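Local coordinates for protein decolorizing Peroxidase (Bjerkandera adusta, PDB 2D3Q) that probably acts as a heme b-dependent peroxidase of the dye-decolorizing family, using peroxide to oxidise dyes and related substrates, at residues A[4-9]-A[179-184]; A[209-214]-A[429-434]; A[226-231]-A[341-346]; A[287-292]-A[313-318]. All blocks are in the same frame, centred on the assembly; numbering follows the deposited sequence.

Interaction 1 of 4, residues A[4-9]-A[179-184]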
# COMPACT_ATOMS: atom_id res chain seq x y z
N THR A 4 -3.20 -1.61 26.52
CA THR A 4 -3.04 -0.13 26.45
C THR A 4 -4.27 0.58 25.85
O THR A 4 -4.21 1.77 25.52
CB THR A 4 -1.76 0.25 25.63
OG1 THR A 4 -1.84 1.62 25.22
CG2 THR A 4 -1.61 -0.67 24.41
N ILE A 5 -5.37 -0.16 25.74
CA ILE A 5 -6.64 0.34 25.18
C ILE A 5 -6.59 1.64 24.35
O ILE A 5 -6.60 2.75 24.89
CB ILE A 5 -7.70 0.49 26.30
CG1 ILE A 5 -7.94 -0.88 26.95
CG2 ILE A 5 -9.02 1.03 25.72
CD1 ILE A 5 -8.13 -2.03 25.94
N LEU A 6 -6.56 1.47 23.03
CA LEU A 6 -6.53 2.58 22.09
C LEU A 6 -7.92 3.20 21.95
O LEU A 6 -8.92 2.49 21.97
CB LEU A 6 -6.08 2.07 20.72
CG LEU A 6 -4.64 1.58 20.59
CD1 LEU A 6 -4.48 0.82 19.29
CD2 LEU A 6 -3.69 2.77 20.66
N PRO A 7 -7.98 4.54 21.80
CA PRO A 7 -9.24 5.29 21.65
C PRO A 7 -9.78 5.22 20.21
O PRO A 7 -9.69 6.19 19.46
CB PRO A 7 -8.83 6.71 22.03
CG PRO A 7 -7.43 6.78 21.53
CD PRO A 7 -6.84 5.46 21.96
N LEU A 8 -10.36 4.08 19.85
CA LEU A 8 -10.89 3.86 18.51
C LEU A 8 -11.84 4.93 17.96
O LEU A 8 -12.05 5.01 16.75
CB LEU A 8 -11.59 2.50 18.47
CG LEU A 8 -10.74 1.34 18.98
CD1 LEU A 8 -11.55 0.05 18.95
CD2 LEU A 8 -9.49 1.21 18.13
N ASN A 9 -12.41 5.75 18.84
CA ASN A 9 -13.32 6.82 18.42
C ASN A 9 -12.53 8.03 17.97
O ASN A 9 -13.06 8.88 17.26
CB ASN A 9 -14.24 7.25 19.56
CG ASN A 9 -15.38 6.28 19.78
OD1 ASN A 9 -16.19 6.03 18.88
ND2 ASN A 9 -15.46 5.73 21.00
N THR A 179 -1.46 -4.32 19.05
CA THR A 179 -2.00 -4.53 20.39
C THR A 179 -2.66 -3.24 20.85
O THR A 179 -2.25 -2.14 20.45
CB THR A 179 -0.87 -4.91 21.37
OG1 THR A 179 0.12 -3.87 21.38
CG2 THR A 179 -0.21 -6.21 20.95
N GLY A 180 -3.68 -3.36 21.70
CA GLY A 180 -4.37 -2.17 22.18
C GLY A 180 -5.86 -2.18 21.89
O GLY A 180 -6.58 -1.24 22.23
N TRP A 181 -6.33 -3.24 21.24
CA TRP A 181 -7.74 -3.34 20.92
C TRP A 181 -8.19 -4.77 20.63
O TRP A 181 -7.48 -5.55 20.00
CB TRP A 181 -8.08 -2.43 19.74
CG TRP A 181 -7.42 -2.80 18.44
CD1 TRP A 181 -6.09 -3.05 18.23
CD2 TRP A 181 -8.06 -2.92 17.16
NE1 TRP A 181 -5.87 -3.32 16.89
CE2 TRP A 181 -7.06 -3.24 16.22
CE3 TRP A 181 -9.38 -2.78 16.73
CZ2 TRP A 181 -7.34 -3.43 14.87
CZ3 TRP A 181 -9.66 -2.97 15.38
CH2 TRP A 181 -8.64 -3.29 14.47
N GLU A 182 -9.39 -5.09 21.10
CA GLU A 182 -9.99 -6.40 20.89
C GLU A 182 -10.03 -6.72 19.39
O GLU A 182 -10.77 -6.09 18.63
CB GLU A 182 -11.42 -6.40 21.47
CG GLU A 182 -12.52 -5.70 20.61
CD GLU A 182 -12.23 -4.23 20.24
OE1 GLU A 182 -13.01 -3.64 19.45
OE2 GLU A 182 -11.23 -3.65 20.72
N THR A 183 -9.22 -7.68 18.96
CA THR A 183 -9.20 -8.04 17.54
C THR A 183 -8.67 -9.45 17.32
O THR A 183 -7.80 -9.93 18.07
CB THR A 183 -8.35 -7.03 16.72
OG1 THR A 183 -8.41 -7.38 15.33
CG2 THR A 183 -6.90 -7.02 17.17
N THR A 184 -9.19 -10.12 16.29
CA THR A 184 -8.76 -11.48 15.98
C THR A 184 -7.40 -11.48 15.28
O THR A 184 -7.14 -10.66 14.40
CB THR A 184 -9.77 -12.22 15.06
OG1 THR A 184 -9.47 -11.93 13.69
CG2 THR A 184 -11.20 -11.77 15.36
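The indole of Trp-181 meets the N-terminal segment through two leucine methyls that come at it obliquely: CD1 of Leu-8 lies 4.2 Å from CE3 of Trp-181, and CD1 of Leu-6 lies 4.3 Å from CD1 of Trp-181. One face of the ring is taken by Thr-183, whose CB stands over its centre. Neither segment is a regular helix or strand. The N-terminal tail ahead of helix 13-16 is pinned here to the surface loop between strands 177-178 and 191-192 by a single backbone hydrogen bond, from N of Leu-6 to O of Gly-180 (2.8 Å), nearly straight and in the carbonyl plane on a lone pair. The same oxygen receives a CA-H...O contact from Ile-5, its CA 3.3 Å from Gly-180 O. Gly-180 carries no side chain, which leaves Leu-6 CG able to lie 4.1 Å from Gly-180 CA, with Thr-4 CG2 also near that carbon. Pro-7 centres an inverse gamma turn between Leu-6 and Leu-8. Beyond the contact, Leu-8 also packs on Ala-53 and Ile-56 of helix 52-56, while Leu-16 of helix 13-16 touches both Leu-8 and Trp-181.

Interaction 2 of 4, residues A[209-214]-A[429-434]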
# COMPACT_ATOMS: atom_id res chain seq x y z
N PRO A 209 5.21 15.75 18.78
CA PRO A 209 4.60 16.74 19.68
C PRO A 209 3.39 16.01 20.27
O PRO A 209 2.88 15.06 19.67
CB PRO A 209 4.21 17.88 18.73
CG PRO A 209 4.09 17.20 17.38
CD PRO A 209 5.26 16.26 17.39
N SER A 210 2.92 16.43 21.43
CA SER A 210 1.78 15.76 22.04
C SER A 210 0.50 15.72 21.20
O SER A 210 -0.29 14.79 21.34
CB SER A 210 1.49 16.37 23.42
OG SER A 210 1.96 17.71 23.48
N TRP A 211 0.29 16.69 20.33
CA TRP A 211 -0.93 16.66 19.53
C TRP A 211 -0.91 15.62 18.42
O TRP A 211 -1.96 15.30 17.85
CB TRP A 211 -1.25 18.04 18.94
CG TRP A 211 -0.30 18.53 17.90
CD1 TRP A 211 0.75 19.38 18.09
CD2 TRP A 211 -0.35 18.25 16.50
NE1 TRP A 211 1.36 19.66 16.89
CE2 TRP A 211 0.71 18.98 15.90
CE3 TRP A 211 -1.17 17.47 15.69
CZ2 TRP A 211 0.96 18.94 14.52
CZ3 TRP A 211 -0.93 17.43 14.32
CH2 TRP A 211 0.13 18.16 13.75
N ALA A 212 0.27 15.10 18.10
CA ALA A 212 0.40 14.10 17.05
C ALA A 212 0.01 12.70 17.50
O ALA A 212 0.07 11.76 16.71
CB ALA A 212 1.82 14.07 16.55
N LEU A 213 -0.39 12.56 18.76
CA LEU A 213 -0.77 11.26 19.28
C LEU A 213 -1.87 10.61 18.46
O LEU A 213 -2.83 11.26 18.04
CB LEU A 213 -1.24 11.36 20.73
CG LEU A 213 -1.68 10.02 21.34
CD1 LEU A 213 -0.47 9.10 21.49
CD2 LEU A 213 -2.33 10.27 22.69
N ASP A 214 -1.72 9.32 18.24
CA ASP A 214 -2.69 8.56 17.47
C ASP A 214 -2.83 9.04 16.03
O ASP A 214 -3.87 8.88 15.39
CB ASP A 214 -4.03 8.56 18.19
CG ASP A 214 -3.98 7.79 19.50
OD1 ASP A 214 -3.23 6.79 19.55
OD2 ASP A 214 -4.68 8.19 20.47
N PHE A 429 0.16 13.30 6.68
CA PHE A 429 0.02 12.98 8.10
C PHE A 429 -1.48 13.08 8.42
O PHE A 429 -2.14 14.07 8.08
CB PHE A 429 0.78 13.96 8.98
CG PHE A 429 0.67 13.66 10.44
CD1 PHE A 429 1.30 12.55 10.99
CD2 PHE A 429 -0.12 14.46 11.28
CE1 PHE A 429 1.16 12.23 12.34
CE2 PHE A 429 -0.27 14.16 12.62
CZ PHE A 429 0.37 13.04 13.16
N LEU A 430 -2.02 12.04 9.04
CA LEU A 430 -3.42 12.02 9.43
C LEU A 430 -3.47 12.15 10.95
O LEU A 430 -3.09 11.22 11.68
CB LEU A 430 -4.09 10.73 8.97
CG LEU A 430 -4.37 10.61 7.47
CD1 LEU A 430 -3.08 10.45 6.68
CD2 LEU A 430 -5.28 9.42 7.25
N PRO A 431 -3.91 13.31 11.46
CA PRO A 431 -3.98 13.49 12.91
C PRO A 431 -5.15 12.73 13.49
O PRO A 431 -6.00 12.21 12.75
CB PRO A 431 -4.17 15.00 13.07
CG PRO A 431 -3.62 15.57 11.79
CD PRO A 431 -4.12 14.59 10.76
N SER A 432 -5.18 12.66 14.81
CA SER A 432 -6.27 12.01 15.51
C SER A 432 -7.46 12.92 15.23
O SER A 432 -7.29 14.13 15.01
CB SER A 432 -6.02 11.99 17.01
OG SER A 432 -6.10 13.30 17.54
N ILE A 433 -8.66 12.36 15.24
CA ILE A 433 -9.85 13.14 14.99
C ILE A 433 -9.93 14.38 15.89
O ILE A 433 -10.33 15.46 15.44
CB ILE A 433 -11.09 12.27 15.16
CG1 ILE A 433 -11.10 11.22 14.04
CG2 ILE A 433 -12.34 13.12 15.13
CD1 ILE A 433 -12.25 10.25 14.09
N SER A 434 -9.55 14.25 17.16
CA SER A 434 -9.62 15.39 18.06
C SER A 434 -8.63 16.47 17.67
O SER A 434 -8.93 17.66 17.76
CB SER A 434 -9.34 14.96 19.50
OG SER A 434 -7.96 14.66 19.67
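Trp-211 and Phe-429 form the aromatic centre of this buried contact, CZ3 of Trp-211 resting 3.7 Å from CE2 of Phe-429. Their planes stand at 85° and they meet obliquely, with centroids 5.9 Å apart. The same CZ3 touches CG of Pro-431 at 4.1 Å, the proline lying at the edge of the indole, near its plane. Phe-429 CZ reaches the turn as well: Ala-212 CB is 3.8 Å away, and Ala-212 O lies in the ring plane, at the edge. Farther along, the carbonyl O of Leu-213 comes 3.4 Å from CB of Ser-432. No hydrogen bond crosses between the segments. The turn is a short 3-10 segment, 210-212, and it faces the end of strand 420-430, an outer strand of the antiparallel sheet in one of the two ferredoxin-like halves of the DyP fold. Phe-429 is backbone-bonded to Phe-71 on an outer strand of the other four-stranded sheet, where the two halves join.

In the next shell, Pro-209 CG lies on one face of the indole, offset toward the rim, and Thr-439 and Ile-440 of helix 433-440 also touch Trp-211. Thr-199 hydrogen-bonds to Ala-212 O. Asp-214 is fixed by a salt bridge from its OD1 to NE of Arg-201. Ser-432 is the N-cap of helix 433-440: its OG, between backbone N and carbonyl carbon (chi1 69°), accepts the N-H of Ala-435.

Interaction 3 of 4, residues A[226-231]-A[341-346]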
# COMPACT_ATOMS: atom_id res chain seq x y z
N LYS A 226 1.32 -2.00 -16.20
CA LYS A 226 1.38 -2.47 -17.57
C LYS A 226 1.04 -3.96 -17.53
O LYS A 226 1.94 -4.80 -17.51
CB LYS A 226 2.77 -2.27 -18.13
CG LYS A 226 3.13 -0.82 -18.38
CD LYS A 226 4.59 -0.70 -18.80
CE LYS A 226 4.91 0.68 -19.37
NZ LYS A 226 6.38 0.84 -19.57
N VAL A 227 -0.25 -4.26 -17.52
CA VAL A 227 -0.74 -5.63 -17.44
C VAL A 227 -0.41 -6.48 -18.67
O VAL A 227 0.23 -7.54 -18.55
CB VAL A 227 -2.27 -5.63 -17.19
CG1 VAL A 227 -2.76 -7.03 -16.86
CG2 VAL A 227 -2.60 -4.68 -16.05
N PRO A 228 -0.84 -6.06 -19.87
CA PRO A 228 -0.53 -6.85 -21.06
C PRO A 228 0.96 -7.21 -21.12
O PRO A 228 1.32 -8.36 -21.38
CB PRO A 228 -0.95 -5.94 -22.20
CG PRO A 228 -2.16 -5.26 -21.62
CD PRO A 228 -1.70 -4.91 -20.21
N GLU A 229 1.81 -6.23 -20.85
CA GLU A 229 3.25 -6.47 -20.87
C GLU A 229 3.64 -7.53 -19.85
O GLU A 229 4.52 -8.36 -20.12
CB GLU A 229 4.02 -5.18 -20.56
CG GLU A 229 3.98 -4.13 -21.67
CD GLU A 229 2.69 -3.34 -21.68
OE1 GLU A 229 1.71 -3.78 -21.05
OE2 GLU A 229 2.66 -2.27 -22.34
N PHE A 230 2.99 -7.51 -18.69
CA PHE A 230 3.27 -8.46 -17.61
C PHE A 230 2.99 -9.89 -18.07
O PHE A 230 3.84 -10.77 -17.91
CB PHE A 230 2.42 -8.15 -16.38
CG PHE A 230 2.72 -9.04 -15.19
CD1 PHE A 230 3.87 -8.86 -14.44
CD2 PHE A 230 1.84 -10.06 -14.84
CE1 PHE A 230 4.16 -9.69 -13.34
CE2 PHE A 230 2.11 -10.90 -13.75
CZ PHE A 230 3.27 -10.72 -13.00
N ASN A 231 1.80 -10.12 -18.62
CA ASN A 231 1.43 -11.45 -19.10
C ASN A 231 2.41 -11.88 -20.17
O ASN A 231 3.09 -12.90 -20.04
CB ASN A 231 0.03 -11.42 -19.71
CG ASN A 231 -1.03 -11.02 -18.72
OD1 ASN A 231 -1.99 -10.32 -19.07
ND2 ASN A 231 -0.87 -11.46 -17.47
N ALA A 341 -7.91 -6.65 -27.71
CA ALA A 341 -6.92 -5.89 -28.46
C ALA A 341 -5.68 -5.64 -27.60
O ALA A 341 -4.58 -5.49 -28.13
CB ALA A 341 -7.52 -4.57 -28.92
N GLU A 342 -5.87 -5.58 -26.28
CA GLU A 342 -4.77 -5.34 -25.35
C GLU A 342 -3.91 -6.57 -25.11
O GLU A 342 -2.73 -6.59 -25.45
CB GLU A 342 -5.29 -4.83 -24.01
CG GLU A 342 -5.86 -3.44 -24.06
CD GLU A 342 -5.65 -2.68 -22.77
OE1 GLU A 342 -4.48 -2.38 -22.45
OE2 GLU A 342 -6.65 -2.40 -22.07
N LEU A 343 -4.51 -7.60 -24.51
CA LEU A 343 -3.79 -8.84 -24.24
C LEU A 343 -3.35 -9.49 -25.55
O LEU A 343 -2.26 -10.05 -25.66
CB LEU A 343 -4.69 -9.79 -23.45
CG LEU A 343 -4.91 -9.36 -21.99
CD1 LEU A 343 -6.01 -10.18 -21.35
CD2 LEU A 343 -3.59 -9.50 -21.23
N ALA A 344 -4.22 -9.39 -26.56
CA ALA A 344 -3.93 -9.95 -27.87
C ALA A 344 -2.90 -9.10 -28.61
O ALA A 344 -2.79 -9.17 -29.83
CB ALA A 344 -5.22 -10.06 -28.70
N SER A 345 -2.17 -8.28 -27.86
CA SER A 345 -1.14 -7.44 -28.46
C SER A 345 0.00 -7.26 -27.46
O SER A 345 1.10 -6.84 -27.82
CB SER A 345 -1.70 -6.07 -28.84
OG SER A 345 -2.02 -5.30 -27.69
N GLY A 346 -0.27 -7.60 -26.20
CA GLY A 346 0.74 -7.48 -25.16
C GLY A 346 1.17 -6.05 -24.92
O GLY A 346 2.20 -5.80 -24.28
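Pro-228 presses its ring against the chain where it turns out of helix 340-343, CB standing 3.5 Å from C of Gly-346. This is the closely packed part. CG of the same ring sits 3.8 Å from OE1 of Glu-342, so the proline rests on both a helical residue and the glycine beyond it. The contact joins the start of helix 227-235, just after strand 216-225, to the end of helix 340-343, between strands 328-334 and 353-360 of the same sheet. Gly-346 has a positive phi (64°), which favours glycine. Its carbonyl O faces Glu-229, whose CG lies 3.6 Å from it. Leu-343 marks the looser side: the residue is largely exposed, and its CD2 lies against Pro-228, 4.1 Å from CA. The same methyl leans toward the amide of Asn-231, but their modelled closeness is doubtful.

No hydrogen bond links the two segments. The carboxylates are served by the loop that follows 341-346: Glu-342 by a salt bridge to Arg-352 and by the N-H of Ala-349, Glu-229 by the hydroxyl of Thr-348. The direct grip is therefore one of van der Waals packing, while charge and hydrogen bonding tie in the loop after Gly-346.

Interaction 4 of 4, residues A[287-292]-A[313-318]. With HEM (protoporphyrin IX containing Fe), chain C.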
# COMPACT_ATOMS: atom_id res chain seq x y z
N ARG A 287 -5.54 -19.80 7.22
CA ARG A 287 -4.42 -20.61 6.74
C ARG A 287 -3.50 -19.98 5.70
O ARG A 287 -2.31 -20.28 5.67
CB ARG A 287 -4.96 -21.94 6.18
CG ARG A 287 -5.67 -22.81 7.22
CD ARG A 287 -6.01 -24.18 6.64
NE ARG A 287 -6.98 -24.11 5.55
CZ ARG A 287 -6.81 -24.69 4.37
NH1 ARG A 287 -5.71 -25.38 4.12
NH2 ARG A 287 -7.75 -24.57 3.43
N ASN A 288 -4.05 -19.10 4.86
CA ASN A 288 -3.27 -18.46 3.80
C ASN A 288 -2.11 -17.57 4.21
O ASN A 288 -1.45 -16.98 3.35
CB ASN A 288 -4.20 -17.65 2.89
CG ASN A 288 -4.80 -16.45 3.60
OD1 ASN A 288 -4.36 -16.05 4.69
ND2 ASN A 288 -5.81 -15.85 2.97
N ASN A 289 -1.84 -17.45 5.51
CA ASN A 289 -0.73 -16.59 5.91
C ASN A 289 0.15 -17.21 6.99
O ASN A 289 0.99 -16.54 7.58
CB ASN A 289 -1.29 -15.25 6.39
CG ASN A 289 -0.27 -14.13 6.36
OD1 ASN A 289 0.47 -13.97 5.38
ND2 ASN A 289 -0.22 -13.34 7.43
N ASN A 290 -0.05 -18.51 7.24
CA ASN A 290 0.72 -19.21 8.27
C ASN A 290 2.03 -19.82 7.75
O ASN A 290 2.14 -21.04 7.64
CB ASN A 290 -0.13 -20.31 8.90
CG ASN A 290 0.42 -20.76 10.23
OD1 ASN A 290 1.33 -20.13 10.78
ND2 ASN A 290 -0.13 -21.84 10.77
N PHE A 291 3.01 -18.97 7.46
CA PHE A 291 4.30 -19.40 6.94
C PHE A 291 5.32 -18.33 7.30
O PHE A 291 4.94 -17.21 7.63
CB PHE A 291 4.20 -19.53 5.43
CG PHE A 291 3.93 -18.23 4.75
CD1 PHE A 291 4.98 -17.40 4.37
CD2 PHE A 291 2.62 -17.82 4.51
CE1 PHE A 291 4.73 -16.17 3.76
CE2 PHE A 291 2.36 -16.59 3.90
CZ PHE A 291 3.41 -15.77 3.53
N ASP A 292 6.61 -18.65 7.24
CA ASP A 292 7.65 -17.66 7.55
C ASP A 292 8.99 -17.91 6.86
O ASP A 292 10.01 -17.39 7.28
CB ASP A 292 7.86 -17.55 9.06
CG ASP A 292 8.39 -18.83 9.68
OD1 ASP A 292 8.01 -19.92 9.20
OD2 ASP A 292 9.17 -18.75 10.65
N ASN A 313 8.22 -8.15 3.40
CA ASN A 313 8.09 -8.74 4.74
C ASN A 313 8.84 -10.07 4.71
O ASN A 313 8.26 -11.13 4.50
CB ASN A 313 6.63 -8.97 5.12
CG ASN A 313 6.48 -9.63 6.50
OD1 ASN A 313 7.43 -9.69 7.28
ND2 ASN A 313 5.28 -10.11 6.79
N PRO A 314 10.17 -10.00 4.93
CA PRO A 314 11.10 -11.14 4.95
C PRO A 314 10.84 -12.16 6.05
O PRO A 314 11.42 -13.24 6.06
CB PRO A 314 12.46 -10.46 5.07
CG PRO A 314 12.15 -9.21 5.86
CD PRO A 314 10.87 -8.74 5.23
N ARG A 315 9.94 -11.81 6.96
CA ARG A 315 9.60 -12.69 8.07
C ARG A 315 10.84 -13.27 8.72
O ARG A 315 11.65 -12.54 9.29
CB ARG A 315 8.67 -13.81 7.59
CG ARG A 315 7.52 -13.31 6.74
CD ARG A 315 6.29 -14.20 6.78
NE ARG A 315 5.21 -13.56 6.05
CZ ARG A 315 3.92 -13.86 6.18
NH1 ARG A 315 3.53 -14.81 7.01
NH2 ARG A 315 3.02 -13.19 5.47
N GLN A 316 11.01 -14.58 8.61
CA GLN A 316 12.15 -15.24 9.24
C GLN A 316 13.52 -14.85 8.68
O GLN A 316 14.53 -15.01 9.37
CB GLN A 316 11.97 -16.75 9.16
CG GLN A 316 12.77 -17.48 10.19
CD GLN A 316 12.49 -16.98 11.59
OE1 GLN A 316 11.36 -17.04 12.07
NE2 GLN A 316 13.52 -16.48 12.25
N ASP A 317 13.56 -14.34 7.46
CA ASP A 317 14.81 -13.94 6.84
C ASP A 317 15.63 -12.99 7.67
O ASP A 317 16.75 -12.66 7.30
CB ASP A 317 14.57 -13.30 5.47
CG ASP A 317 14.42 -14.32 4.38
OD1 ASP A 317 14.48 -15.52 4.69
OD2 ASP A 317 14.23 -13.91 3.22
N LEU A 318 15.09 -12.52 8.79
CA LEU A 318 15.85 -11.60 9.61
C LEU A 318 15.99 -11.96 11.08
O LEU A 318 16.09 -11.08 11.93
CB LEU A 318 15.33 -10.16 9.47
CG LEU A 318 13.84 -9.83 9.54
CD1 LEU A 318 13.66 -8.34 9.33
CD2 LEU A 318 13.12 -10.57 8.45
CHA HEM C . 1.84 -7.52 -0.41
CHB HEM C . 0.77 -5.85 -4.11
CHC HEM C . 3.25 -2.48 -4.21
CHD HEM C . 4.24 -3.72 -0.01
C1A HEM C . 1.04 -7.77 -1.52
C2A HEM C . 0.27 -8.80 -2.18
C3A HEM C . 0.09 -8.41 -3.47
C4A HEM C . 0.76 -7.12 -3.56
CMA HEM C . -0.75 -8.65 -4.68
CAA HEM C . -0.26 -10.11 -1.62
CBA HEM C . -1.06 -10.00 -0.28
CGA HEM C . -0.60 -9.93 1.06
O1A HEM C . 0.37 -10.71 1.48
O2A HEM C . -1.45 -9.03 1.25
C1B HEM C . 1.21 -5.01 -5.12
C2B HEM C . 0.99 -4.37 -6.40
C3B HEM C . 1.75 -3.24 -6.32
C4B HEM C . 2.41 -3.21 -5.03
CMB HEM C . 0.35 -5.11 -7.53
CAB HEM C . 1.89 -2.02 -7.17
CBB HEM C . 1.50 -1.92 -8.66
C1C HEM C . 3.94 -2.24 -3.06
C2C HEM C . 4.85 -1.20 -2.60
C3C HEM C . 5.13 -1.68 -1.37
C4C HEM C . 4.44 -2.91 -1.12
CMC HEM C . 5.26 -0.01 -3.43
CAC HEM C . 6.17 -1.14 -0.39
CBC HEM C . 7.43 -0.24 -0.59
C1D HEM C . 3.67 -4.84 0.58
C2D HEM C . 3.51 -5.52 1.86
C3D HEM C . 2.86 -6.70 1.82
C4D HEM C . 2.64 -6.67 0.37
CMD HEM C . 4.14 -4.91 3.08
CAD HEM C . 2.58 -7.88 2.70
CBD HEM C . 3.84 -8.77 3.09
CGD HEM C . 3.49 -9.67 4.11
O1D HEM C . 3.58 -10.90 3.75
O2D HEM C . 3.11 -9.32 5.27
NA HEM C . 1.34 -6.73 -2.37
NB HEM C . 2.06 -4.33 -4.27
NC HEM C . 3.66 -3.30 -2.19
ND HEM C . 3.08 -5.63 -0.38
FE HEM C . 2.64 -5.08 -2.33
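Arg-315 reaches across to the 287-292 loop with an extended side chain and hydrogen-bonds through both terminal nitrogens. NH2 gives a nearly straight bond to OD1 of Asn-289 (2.7 Å), and NH1 bonds to the backbone O of that residue (3.1 Å), an end-on grip on two atoms of one asparagine. The amide and guanidinium planes are 81° apart. NH1 also donates to O of Phe-291 (2.9 Å), which lies 27° out of the guanidinium plane.

The aromatic interaction is a cation-pi stack: the guanidinium lies flat on one face of Phe-291, planes at 17°, with CZ of Arg-315 3.8 Å from the ring centroid. Tyr-293 meets the same phenyl ring edge-to-face.

Heme is bound from the 313-318 side; the two loops flank helix 308-312, which carries the axial ligand His-308. NH2 of Arg-315 donates to propionate oxygen O1D (2.9 Å), at the guanidinium edge, and ND2 of Asn-313 donates to O2D of the same group (2.8 Å). Ser-174, Arg-263 and Arg-329 give the cofactor further hydrogen bonds; of these, Ser-174 is also bonded to ND2 of Asn-289.

The guanidinium is thus fixed in rotation by acceptors along its edge and by a ring on one face. Its positive charge probably balances the propionate, and Asn-289, through its bonds to Arg-315, probably acts as a second-shell residue that positions it.

Overall arrangement
From the N terminus, interaction 1 closes first: the chain returns at 179-184 to residues 4-9 after a loop that holds the whole first antiparallel sheet, strands 23-31 to 146-155. Only then does interaction 2 open. It joins the turn before strand 216-225 to the end of strand 420-430, enclosing the second sheet. Within it lies interaction 3, and within that interaction 4, which spans helix 308-312 with the axial heme ligand His-308; no loops cross. Interactions 1 and 2 are neighbours, touching through Pro-7 and Asp-214. Interaction 3 lies on the opposite side of the chain's centre from both, its nearest atoms about 17 Å from interaction 4 at the heme.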